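Local coordinates for DNAation factor-related protein 4 (Drosophila melanogaster, PDB 5XPC) that forms higher-order assemblies through its CIDE domain for apoptotic DNA fragmentation, the whole protein probably acting as a DNA endonuclease, at the interface of chains A and B. Coordinates in Å, arbitrary orientation; residue numbers count along the deposited sequence, not the author numbering. Chains: chain A/B, DNAation factor-related protein 4.

The interface of chains A and B. Residues chain A 50, 53-58, 62; chain B 12-15, 22-25, 69, 71.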
loop_
_atom_site.group_PDB
_atom_site.type_symbol
_atom_site.label_atom_id
_atom_site.label_comp_id
_atom_site.label_asym_id
_atom_site.label_seq_id
_atom_site.Cartn_x
_atom_site.Cartn_y
_atom_site.Cartn_z
ATOM N N LEU A 50 -3.265 -4.091 30.527
ATOM C CA LEU A 50 -4.328 -4.476 29.596
ATOM C C LEU A 50 -4.569 -5.979 29.655
ATOM O O LEU A 50 -3.628 -6.774 29.569
ATOM C CB LEU A 50 -3.974 -4.071 28.166
ATOM C CG LEU A 50 -3.872 -2.578 27.880
ATOM C CD1 LEU A 50 -3.583 -2.369 26.389
ATOM C CD2 LEU A 50 -5.135 -1.856 28.284
ATOM N N ASP A 53 -3.366 -7.667 26.024
ATOM C CA ASP A 53 -1.989 -7.995 25.674
ATOM C C ASP A 53 -0.975 -7.745 26.783
ATOM O O ASP A 53 0.223 -7.867 26.526
ATOM C CB ASP A 53 -1.567 -7.228 24.407
ATOM C CG ASP A 53 -1.632 -5.721 24.581
ATOM O OD1 ASP A 53 -1.774 -5.247 25.732
ATOM O OD2 ASP A 53 -1.519 -5.008 23.562
ATOM N N GLY A 54 -1.405 -7.393 27.996
ATOM C CA GLY A 54 -0.502 -7.278 29.126
ATOM C C GLY A 54 0.287 -5.993 29.219
ATOM O O GLY A 54 1.162 -5.884 30.089
ATOM N N PHE A 55 0.022 -5.012 28.365
ATOM C CA PHE A 55 0.799 -3.782 28.430
ATOM C C PHE A 55 0.367 -2.957 29.634
ATOM O O PHE A 55 -0.829 -2.808 29.913
ATOM C CB PHE A 55 0.681 -3.001 27.119
ATOM C CG PHE A 55 1.652 -3.476 26.083
ATOM C CD1 PHE A 55 1.504 -4.733 25.511
ATOM C CD2 PHE A 55 2.765 -2.709 25.737
ATOM C CE1 PHE A 55 2.429 -5.206 24.589
ATOM C CE2 PHE A 55 3.694 -3.181 24.820
ATOM C CZ PHE A 55 3.530 -4.431 24.250
ATOM N N GLU A 56 1.349 -2.480 30.392
ATOM C CA GLU A 56 1.058 -1.774 31.631
ATOM C C GLU A 56 0.642 -0.345 31.326
ATOM O O GLU A 56 1.233 0.319 30.471
ATOM C CB GLU A 56 2.279 -1.776 32.563
ATOM C CG GLU A 56 2.018 -0.983 33.850
ATOM C CD GLU A 56 3.188 -0.954 34.804
ATOM O OE1 GLU A 56 4.104 -1.789 34.656
ATOM O OE2 GLU A 56 3.178 -0.094 35.714
ATOM N N VAL A 57 -0.381 0.133 32.030
ATOM C CA VAL A 57 -0.851 1.508 31.878
ATOM C C VAL A 57 0.131 2.386 32.648
ATOM O O VAL A 57 0.052 2.498 33.874
ATOM C CB VAL A 57 -2.285 1.676 32.381
ATOM C CG1 VAL A 57 -2.764 3.102 32.175
ATOM C CG2 VAL A 57 -3.203 0.700 31.657
ATOM N N SER A 58 1.085 2.994 31.938
ATOM C CA SER A 58 2.197 3.639 32.626
ATOM C C SER A 58 1.897 5.069 33.063
ATOM O O SER A 58 2.554 5.565 33.988
ATOM C CB SER A 58 3.461 3.622 31.754
ATOM O OG SER A 58 3.437 4.651 30.768
ATOM N N TYR A 62 -1.768 7.646 28.792
ATOM C CA TYR A 62 -2.112 6.382 28.152
ATOM C C TYR A 62 -3.520 5.945 28.537
ATOM O O TYR A 62 -4.297 5.511 27.676
ATOM C CB TYR A 62 -1.101 5.278 28.501
ATOM C CG TYR A 62 -1.382 4.063 27.655
ATOM C CD1 TYR A 62 -1.095 4.069 26.290
ATOM C CD2 TYR A 62 -2.006 2.943 28.195
ATOM C CE1 TYR A 62 -1.390 2.971 25.493
ATOM C CE2 TYR A 62 -2.304 1.843 27.407
ATOM C CZ TYR A 62 -2.007 1.867 26.057
ATOM O OH TYR A 62 -2.310 0.778 25.269
ATOM N N TYR B 12 0.573 4.871 22.760
ATOM C CA TYR B 12 1.482 3.982 22.036
ATOM C C TYR B 12 1.914 2.845 22.957
ATOM O O TYR B 12 1.795 2.936 24.181
ATOM C CB TYR B 12 2.731 4.729 21.524
ATOM C CG TYR B 12 2.448 5.933 20.632
ATOM C CD1 TYR B 12 2.539 7.231 21.126
ATOM C CD2 TYR B 12 2.101 5.768 19.291
ATOM C CE1 TYR B 12 2.288 8.338 20.305
ATOM C CE2 TYR B 12 1.855 6.868 18.466
ATOM C CZ TYR B 12 1.947 8.146 18.976
ATOM O OH TYR B 12 1.700 9.234 18.148
ATOM N N LYS B 13 2.440 1.769 22.365
ATOM C CA LYS B 13 2.947 0.637 23.132
ATOM C C LYS B 13 4.430 0.454 22.843
ATOM O O LYS B 13 4.849 0.509 21.680
ATOM C CB LYS B 13 2.177 -0.646 22.811
ATOM C CG LYS B 13 0.705 -0.560 23.222
ATOM C CD LYS B 13 -0.091 -1.769 22.758
ATOM C CE LYS B 13 -1.568 -1.608 23.091
ATOM N NZ LYS B 13 -2.306 -2.856 22.747
ATOM N N VAL B 14 5.211 0.246 23.902
ATOM C CA VAL B 14 6.668 0.144 23.821
ATOM C C VAL B 14 7.129 -1.050 24.640
ATOM O O VAL B 14 6.712 -1.224 25.794
ATOM C CB VAL B 14 7.362 1.427 24.320
ATOM C CG1 VAL B 14 8.900 1.274 24.283
ATOM C CG2 VAL B 14 6.922 2.631 23.493
ATOM N N THR B 15 7.999 -1.863 24.052
ATOM C CA THR B 15 8.659 -2.929 24.781
ATOM C C THR B 15 10.106 -2.979 24.310
ATOM O O THR B 15 10.516 -2.230 23.416
ATOM C CB THR B 15 7.906 -4.263 24.583
ATOM O OG1 THR B 15 8.431 -5.268 25.458
ATOM C CG2 THR B 15 7.972 -4.722 23.113
ATOM N N LYS B 22 6.431 -4.414 29.267
ATOM C CA LYS B 22 5.554 -3.864 28.238
ATOM C C LYS B 22 4.805 -2.678 28.818
ATOM O O LYS B 22 4.150 -2.806 29.855
ATOM C CB LYS B 22 4.566 -4.930 27.745
ATOM C CG LYS B 22 5.238 -6.222 27.319
ATOM C CD LYS B 22 4.242 -7.265 26.851
ATOM C CE LYS B 22 4.945 -8.596 26.618
ATOM N NZ LYS B 22 4.196 -9.488 25.693
ATOM N N TYR B 23 4.912 -1.523 28.169
ATOM C CA TYR B 23 4.298 -0.310 28.684
ATOM C C TYR B 23 3.437 0.347 27.622
ATOM O O TYR B 23 3.861 0.490 26.470
ATOM C CB TYR B 23 5.347 0.689 29.160
ATOM C CG TYR B 23 6.195 0.157 30.276
ATOM C CD1 TYR B 23 7.445 -0.401 30.020
ATOM C CD2 TYR B 23 5.740 0.187 31.589
ATOM C CE1 TYR B 23 8.225 -0.899 31.051
ATOM C CE2 TYR B 23 6.515 -0.304 32.621
ATOM C CZ TYR B 23 7.755 -0.847 32.346
ATOM O OH TYR B 23 8.528 -1.343 33.376
ATOM N N GLY B 24 2.232 0.750 28.020
ATOM C CA GLY B 24 1.468 1.716 27.251
ATOM C C GLY B 24 1.880 3.095 27.729
ATOM O O GLY B 24 1.967 3.340 28.936
ATOM N N ILE B 25 2.153 3.985 26.779
ATOM C CA ILE B 25 2.711 5.306 27.053
ATOM C C ILE B 25 1.966 6.339 26.223
ATOM O O ILE B 25 1.812 6.170 25.009
ATOM C CB ILE B 25 4.215 5.363 26.715
ATOM C CG1 ILE B 25 5.002 4.374 27.588
ATOM C CG2 ILE B 25 4.741 6.781 26.864
ATOM C CD1 ILE B 25 6.490 4.307 27.206
ATOM N N GLN B 69 -1.747 3.263 19.278
ATOM C CA GLN B 69 -1.523 1.922 19.824
ATOM C C GLN B 69 -0.561 1.076 18.991
ATOM O O GLN B 69 -0.446 -0.132 19.238
ATOM C CB GLN B 69 -2.841 1.159 20.024
ATOM C CG GLN B 69 -3.878 1.943 20.817
ATOM C CD GLN B 69 -3.430 2.219 22.245
ATOM O OE1 GLN B 69 -2.624 1.481 22.801
ATOM N NE2 GLN B 69 -3.962 3.283 22.846
ATOM N N LEU B 71 2.832 -0.691 18.171
ATOM C CA LEU B 71 3.832 -1.275 19.058
ATOM C C LEU B 71 5.243 -0.994 18.548
ATOM O O LEU B 71 5.562 -1.292 17.390
ATOM C CB LEU B 71 3.634 -2.788 19.182
ATOM C CG LEU B 71 4.750 -3.520 19.943
ATOM C CD1 LEU B 71 4.864 -3.011 21.385
ATOM C CD2 LEU B 71 4.531 -5.038 19.926
HETATM O O HOH W 1 1.801 -9.159 24.996
#
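The carbonyl oxygen of B:Gly24 accepts two hydrogen bonds from A:Ser58. The hydroxyl A:Ser58 OG donates to B:Gly24 O at 2.7 Å, in the carbonyl plane and on a lone pair. The backbone N of A:Ser58 donates to the same oxygen. The serine OG lies between its own backbone N and carbonyl carbon (chi1 80°), which turns it toward B:Gly24. Next to this clamp, strand 56-57 of chain A pairs in parallel with strand 22-27 of chain B. A:Glu56 N donates to B:Lys22 O at 2.9 Å, and B:Gly24 N donates to A:Glu56 O at 2.7 Å.

A:Phe55 is wedged between two lysine chains. B:Lys22 crosses it at about a right angle, with B:Lys22 CB 3.4 Å from the centroid of the A:Phe55 ring. B:Lys13 passes the opposite face, its CD offset toward the rim. B:Leu71 CD1 touches the ring tip, A:Phe55 CZ, at 3.5 Å.

Beyond the ring, the extended B:Lys13 meets A:Asp53 tip to tip in a salt bridge. Its NZ uses the syn lone pair of carboxylate OD2. The other oxygen, OD1, accepts A:Phe55 N from above the carboxylate plane, so A:Asp53 also ties down the A:Phe55 backbone. A water links B:Lys22 NZ to A:Asp53 O.

A:Tyr62 CG is anti to the backbone N (chi1 -171°), which lays the ring over B:Gly24. B:Gly24 CA sits 3.4 Å from the centroid of the A:Tyr62 ring. The phenol A:Tyr62 OH donates to the amide oxygen B:Gln69 OE1 at 2.6 Å, on a lone pair, with ring and amide planes 67° apart.

Two different surfaces of the CIDE domain meet here. Such head-to-tail pairing could repeat from copy to copy, and probably builds the higher-order assembly needed for DNA fragmentation.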